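Local atomic coordinates of uncharacterized protein (Desulfovibrio piger ATCC 29098, PDB entry 4Z48), a protein that is of unknown function but belongs to the LolA-like family, whose member LolA carries lipoproteins to the outer membrane, so it may bind a hydrophobic ligand. Residues 197-210 with 220-232. Residues are numbered along the deposited sequence; the frame is centred on the assembly and turned at random.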
loop_
_atom_site.group_PDB
_atom_site.type_symbol
_atom_site.label_atom_id
_atom_site.label_comp_id
_atom_site.label_asym_id
_atom_site.label_seq_id
_atom_site.Cartn_x
_atom_site.Cartn_y
_atom_site.Cartn_z
ATOM N N ARG A 197 -11.518 -5.368 6.589
ATOM C CA ARG A 197 -12.408 -4.349 7.148
ATOM C C ARG A 197 -12.368 -3.071 6.321
ATOM O O ARG A 197 -11.298 -2.571 5.989
ATOM C CB ARG A 197 -12.094 -4.037 8.623
ATOM C CG ARG A 197 -13.168 -3.130 9.280
ATOM C CD ARG A 197 -12.899 -2.842 10.758
ATOM N NE ARG A 197 -11.557 -2.277 11.001
ATOM C CZ ARG A 197 -10.909 -2.355 12.161
ATOM N NH1 ARG A 197 -11.407 -3.072 13.158
ATOM N NH2 ARG A 197 -9.717 -1.774 12.308
ATOM N N GLN A 198 -13.564 -2.549 6.000
ATOM C CA GLN A 198 -13.729 -1.298 5.305
ATOM C C GLN A 198 -14.664 -0.428 6.115
ATOM O O GLN A 198 -15.595 -0.924 6.760
ATOM C CB GLN A 198 -14.207 -1.492 3.827
ATOM C CG GLN A 198 -15.532 -2.248 3.667
ATOM C CD GLN A 198 -16.234 -1.914 2.362
ATOM O OE1 GLN A 198 -15.613 -1.490 1.366
ATOM N NE2 GLN A 198 -17.529 -2.179 2.309
ATOM N N GLU A 199 -14.410 0.873 6.117
ATOM C CA GLU A 199 -15.203 1.834 6.896
ATOM C C GLU A 199 -15.344 3.102 6.102
ATOM O O GLU A 199 -14.405 3.486 5.416
ATOM C CB GLU A 199 -14.526 2.144 8.249
ATOM C CG GLU A 199 -14.604 1.041 9.287
ATOM C CD GLU A 199 -13.849 1.409 10.544
ATOM O OE1 GLU A 199 -14.426 2.129 11.380
ATOM O OE2 GLU A 199 -12.660 1.043 10.668
ATOM N N LYS A 200 -16.494 3.763 6.204
ATOM C CA LYS A 200 -16.680 5.014 5.482
ATOM C C LYS A 200 -16.228 6.113 6.440
ATOM O O LYS A 200 -16.865 6.339 7.476
ATOM C CB LYS A 200 -18.125 5.174 5.006
ATOM C CG LYS A 200 -18.301 6.191 3.920
ATOM C CD LYS A 200 -19.786 6.197 3.554
ATOM C CE LYS A 200 -20.138 7.169 2.475
ATOM N NZ LYS A 200 -21.578 7.028 2.107
ATOM N N ILE A 201 -15.066 6.716 6.155
ATOM C CA ILE A 201 -14.496 7.738 7.034
ATOM C C ILE A 201 -14.515 9.065 6.320
ATOM O O ILE A 201 -13.939 9.182 5.256
ATOM C CB ILE A 201 -13.071 7.361 7.516
ATOM C CG1 ILE A 201 -13.078 6.085 8.394
ATOM C CG2 ILE A 201 -12.420 8.538 8.254
ATOM C CD1 ILE A 201 -11.913 5.180 8.107
ATOM N N ASP A 202 -15.173 10.075 6.919
ATOM C CA ASP A 202 -15.346 11.416 6.324
ATOM C C ASP A 202 -15.817 11.317 4.861
ATOM O O ASP A 202 -15.318 12.035 3.990
ATOM C CB ASP A 202 -14.046 12.258 6.451
ATOM C CG ASP A 202 -13.514 12.370 7.872
ATOM O OD1 ASP A 202 -14.332 12.495 8.809
ATOM O OD2 ASP A 202 -12.273 12.312 8.051
ATOM N N GLY A 203 -16.776 10.412 4.621
ATOM C CA GLY A 203 -17.387 10.187 3.314
ATOM C C GLY A 203 -16.586 9.364 2.324
ATOM O O GLY A 203 -16.974 9.289 1.161
ATOM N N ILE A 204 -15.456 8.741 2.761
ATOM C CA ILE A 204 -14.572 7.963 1.886
ATOM C C ILE A 204 -14.419 6.528 2.415
ATOM O O ILE A 204 -13.823 6.306 3.484
ATOM C CB ILE A 204 -13.151 8.639 1.756
ATOM C CG1 ILE A 204 -13.231 10.136 1.302
ATOM C CG2 ILE A 204 -12.210 7.807 0.836
ATOM C CD1 ILE A 204 -11.840 10.939 1.327
ATOM N N TRP A 205 -14.878 5.560 1.619
ATOM C CA TRP A 205 -14.732 4.141 1.934
ATOM C C TRP A 205 -13.223 3.827 1.967
ATOM O O TRP A 205 -12.513 4.128 1.003
ATOM C CB TRP A 205 -15.497 3.294 0.905
ATOM C CG TRP A 205 -16.953 3.157 1.248
ATOM C CD1 TRP A 205 -18.004 3.741 0.608
ATOM C CD2 TRP A 205 -17.507 2.430 2.355
ATOM N NE1 TRP A 205 -19.179 3.424 1.246
ATOM C CE2 TRP A 205 -18.906 2.598 2.307
ATOM C CE3 TRP A 205 -16.956 1.611 3.359
ATOM C CZ2 TRP A 205 -19.768 1.980 3.223
ATOM C CZ3 TRP A 205 -17.803 1.026 4.287
ATOM C CH2 TRP A 205 -19.191 1.231 4.230
ATOM N N THR A 206 -12.733 3.381 3.153
ATOM C CA THR A 206 -11.312 3.155 3.425
ATOM C C THR A 206 -11.084 1.767 4.014
ATOM O O THR A 206 -11.855 1.335 4.876
ATOM C CB THR A 206 -10.840 4.242 4.435
ATOM O OG1 THR A 206 -11.214 5.535 3.970
ATOM C CG2 THR A 206 -9.306 4.216 4.696
ATOM N N VAL A 207 -10.003 1.096 3.591
ATOM C CA VAL A 207 -9.584 -0.191 4.180
ATOM C C VAL A 207 -8.984 0.168 5.518
ATOM O O VAL A 207 -8.133 1.064 5.565
ATOM C CB VAL A 207 -8.598 -0.997 3.265
ATOM C CG1 VAL A 207 -7.931 -2.134 4.040
ATOM C CG2 VAL A 207 -9.325 -1.551 2.015
ATOM N N THR A 208 -9.416 -0.498 6.616
ATOM C CA THR A 208 -8.891 -0.171 7.941
ATOM C C THR A 208 -8.392 -1.399 8.657
ATOM O O THR A 208 -8.008 -1.317 9.816
ATOM C CB THR A 208 -9.946 0.572 8.815
ATOM O OG1 THR A 208 -11.056 -0.277 9.080
ATOM C CG2 THR A 208 -10.394 1.893 8.230
ATOM N N GLN A 209 -8.356 -2.540 7.966
ATOM C CA GLN A 209 -7.776 -3.740 8.539
ATOM C C GLN A 209 -7.308 -4.619 7.384
ATOM O O GLN A 209 -7.975 -4.708 6.355
ATOM C CB GLN A 209 -8.741 -4.460 9.478
ATOM C CG GLN A 209 -8.085 -5.630 10.218
ATOM C CD GLN A 209 -9.123 -6.468 10.917
ATOM O OE1 GLN A 209 -9.836 -7.267 10.290
ATOM N NE2 GLN A 209 -9.198 -6.350 12.235
HETATM N N MSE A 210 -6.134 -5.209 7.546
HETATM C CA MSE A 210 -5.537 -6.059 6.530
HETATM C C MSE A 210 -4.820 -7.253 7.115
HETATM O O MSE A 210 -4.162 -7.138 8.150
HETATM C CB MSE A 210 -4.510 -5.246 5.760
HETATM C CG MSE A 210 -5.040 -4.444 4.608
HETATM SE SE MSE A 210 -3.420 -3.985 3.661
HETATM C CE MSE A 210 -3.355 -5.519 2.510
ATOM N N PHE A 220 2.480 -14.422 8.612
ATOM C CA PHE A 220 1.362 -13.545 8.265
ATOM C C PHE A 220 1.417 -12.275 9.124
ATOM O O PHE A 220 1.863 -12.318 10.277
ATOM C CB PHE A 220 0.006 -14.249 8.389
ATOM C CG PHE A 220 -0.370 -14.686 9.783
ATOM C CD1 PHE A 220 0.042 -15.919 10.276
ATOM C CD2 PHE A 220 -1.179 -13.889 10.584
ATOM C CE1 PHE A 220 -0.322 -16.337 11.563
ATOM C CE2 PHE A 220 -1.548 -14.303 11.871
ATOM C CZ PHE A 220 -1.122 -15.527 12.357
ATOM N N THR A 221 0.995 -11.146 8.534
ATOM C CA THR A 221 0.962 -9.849 9.206
ATOM C C THR A 221 -0.477 -9.359 9.292
ATOM O O THR A 221 -1.189 -9.386 8.288
ATOM C CB THR A 221 1.908 -8.852 8.467
ATOM O OG1 THR A 221 3.258 -9.357 8.551
ATOM C CG2 THR A 221 1.865 -7.451 9.058
ATOM N N VAL A 222 -0.901 -8.877 10.469
ATOM C CA VAL A 222 -2.247 -8.298 10.597
ATOM C C VAL A 222 -2.077 -6.818 10.969
ATOM O O VAL A 222 -1.403 -6.519 11.935
ATOM C CB VAL A 222 -3.142 -9.073 11.594
ATOM C CG1 VAL A 222 -4.524 -8.422 11.726
ATOM C CG2 VAL A 222 -3.280 -10.539 11.183
ATOM N N ILE A 223 -2.685 -5.901 10.200
ATOM C CA ILE A 223 -2.576 -4.475 10.513
ATOM C C ILE A 223 -3.962 -3.909 10.801
ATOM O O ILE A 223 -4.874 -4.044 9.967
ATOM C CB ILE A 223 -1.891 -3.655 9.366
ATOM C CG1 ILE A 223 -0.591 -4.327 8.842
ATOM C CG2 ILE A 223 -1.612 -2.215 9.867
ATOM C CD1 ILE A 223 -0.172 -3.763 7.484
ATOM N N ASP A 224 -4.071 -3.195 11.933
ATOM C CA ASP A 224 -5.289 -2.542 12.377
ATOM C C ASP A 224 -5.096 -1.070 12.392
ATOM O O ASP A 224 -4.253 -0.577 13.150
ATOM C CB ASP A 224 -5.705 -3.014 13.769
ATOM C CG ASP A 224 -6.289 -4.395 13.851
ATOM O OD1 ASP A 224 -7.466 -4.545 13.500
ATOM O OD2 ASP A 224 -5.641 -5.277 14.486
ATOM N N TRP A 225 -5.883 -0.349 11.577
ATOM C CA TRP A 225 -5.851 1.102 11.560
ATOM C C TRP A 225 -6.993 1.663 12.390
ATOM O O TRP A 225 -8.143 1.157 12.355
ATOM C CB TRP A 225 -5.935 1.690 10.150
ATOM C CG TRP A 225 -4.695 1.557 9.313
ATOM C CD1 TRP A 225 -3.663 2.446 9.215
ATOM C CD2 TRP A 225 -4.352 0.446 8.486
ATOM N NE1 TRP A 225 -2.724 1.985 8.321
ATOM C CE2 TRP A 225 -3.103 0.740 7.884
ATOM C CE3 TRP A 225 -4.977 -0.777 8.187
ATOM C CZ2 TRP A 225 -2.472 -0.143 6.995
ATOM C CZ3 TRP A 225 -4.363 -1.639 7.271
ATOM C CH2 TRP A 225 -3.136 -1.314 6.681
ATOM N N SER A 226 -6.708 2.775 13.066
ATOM C CA SER A 226 -7.718 3.479 13.841
ATOM C C SER A 226 -7.373 4.959 13.920
ATOM O O SER A 226 -6.305 5.366 13.460
ATOM C CB SER A 226 -7.927 2.841 15.214
ATOM O OG SER A 226 -6.770 2.805 16.022
ATOM N N ASN A 227 -8.361 5.776 14.362
ATOM C CA ASN A 227 -8.290 7.236 14.472
ATOM C C ASN A 227 -7.921 7.870 13.111
ATOM O O ASN A 227 -7.195 8.880 13.056
ATOM C CB ASN A 227 -7.343 7.660 15.580
ATOM C CG ASN A 227 -7.819 7.162 16.930
ATOM O OD1 ASN A 227 -8.930 7.437 17.353
ATOM N ND2 ASN A 227 -7.031 6.349 17.580
ATOM N N LEU A 228 -8.450 7.270 12.009
ATOM C CA LEU A 228 -8.151 7.796 10.678
ATOM C C LEU A 228 -9.024 9.016 10.399
ATOM O O LEU A 228 -10.218 9.055 10.715
ATOM C CB LEU A 228 -8.287 6.745 9.552
ATOM C CG LEU A 228 -7.622 7.094 8.186
ATOM C CD1 LEU A 228 -7.238 5.855 7.440
ATOM C CD2 LEU A 228 -8.531 7.925 7.295
ATOM N N ARG A 229 -8.390 10.047 9.853
ATOM C CA ARG A 229 -9.049 11.318 9.513
ATOM C C ARG A 229 -8.574 11.819 8.155
ATOM O O ARG A 229 -7.424 11.595 7.799
ATOM C CB ARG A 229 -8.737 12.376 10.579
ATOM C CG ARG A 229 -9.457 12.186 11.906
ATOM C CD ARG A 229 -9.883 13.520 12.492
ATOM N NE ARG A 229 -8.742 14.357 12.876
ATOM C CZ ARG A 229 -8.789 15.682 12.979
ATOM N NH1 ARG A 229 -9.911 16.337 12.707
ATOM N NH2 ARG A 229 -7.709 16.365 13.334
ATOM N N TYR A 230 -9.447 12.493 7.394
ATOM C CA TYR A 230 -9.056 13.099 6.111
ATOM C C TYR A 230 -9.087 14.622 6.181
ATOM O O TYR A 230 -9.854 15.177 6.969
ATOM C CB TYR A 230 -9.968 12.652 4.981
ATOM C CG TYR A 230 -9.781 11.208 4.591
ATOM C CD1 TYR A 230 -8.638 10.794 3.921
ATOM C CD2 TYR A 230 -10.769 10.257 4.851
ATOM C CE1 TYR A 230 -8.470 9.470 3.531
ATOM C CE2 TYR A 230 -10.601 8.923 4.480
ATOM C CZ TYR A 230 -9.437 8.535 3.835
ATOM O OH TYR A 230 -9.213 7.241 3.460
ATOM N N ASP A 231 -8.303 15.294 5.312
ATOM C CA ASP A 231 -8.265 16.757 5.169
ATOM C C ASP A 231 -8.187 17.488 6.527
ATOM O O ASP A 231 -9.015 18.351 6.833
ATOM C CB ASP A 231 -9.463 17.234 4.343
ATOM C CG ASP A 231 -9.439 16.680 2.927
ATOM O OD1 ASP A 231 -8.422 16.127 2.541
ATOM O OD2 ASP A 231 -10.447 16.823 2.212
ATOM N N VAL A 232 -7.146 17.152 7.298
ATOM C CA VAL A 232 -6.874 17.711 8.629
ATOM C C VAL A 232 -6.044 19.006 8.540
ATOM O O VAL A 232 -5.883 19.696 9.550
ATOM C CB VAL A 232 -6.211 16.665 9.574
ATOM C CG1 VAL A 232 -7.155 15.508 9.834
ATOM C CG2 VAL A 232 -4.896 16.143 9.014
HETATM O O HOH W 1 -9.700 -4.334 14.965
HETATM O O HOH W 2 -10.867 2.272 12.270
HETATM O O HOH W 3 -12.528 11.157 11.093
#
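Met210 and Ile223 face each other as an antiparallel hydrogen-bonded pair: Met210 N donates to Ile223 O, and Ile223 N returns the bond to Met210 O at 2.8 Å. Two residues along each strand, Trp225 N donates to Thr208 O. That oxygen has a second donor, Arg197 NH2, arriving from the other face of its carbonyl plane, while Arg197 NE binds Thr208 OG1, whose own proton goes to Glu199 OE2. Beside this grip, Gln209 NE2 points straight at Asp224 OD1 (2.8 Å, 176°). The oxygen lies in the amide plane, but the nitrogen is 27° out of the carboxylate plane; Gln209 OE1 is hydrogen-bonded to Ser196 OG. Water 1 joins Asp224 OD1 to Arg197 NH1, and water 2 joins Trp225 O to Glu199 OE2.

Here two neighbouring strands of what is consistent with the half-open antiparallel barrel of LolA-like proteins diverge: backbone pairing holds for residues 208-210 against 223-225, then ends, and beyond the corner at Asn227 contact passes mainly to side chains. Ile204 CD1 covers one face of the Tyr230 ring in a CH-pi contact, 3.8 Å from its centroid. At the ring's edge, Tyr230 OH is 2.7 Å from Thr206 OG1, which donates to Ile204 O. With CG beside the backbone N (chi1 -54°), Asp202 in the type I' turn directs OD2 to Tyr230 N, from which it accepts a hydrogen bond (2.9 Å), met nearly end-on to the C-O bond.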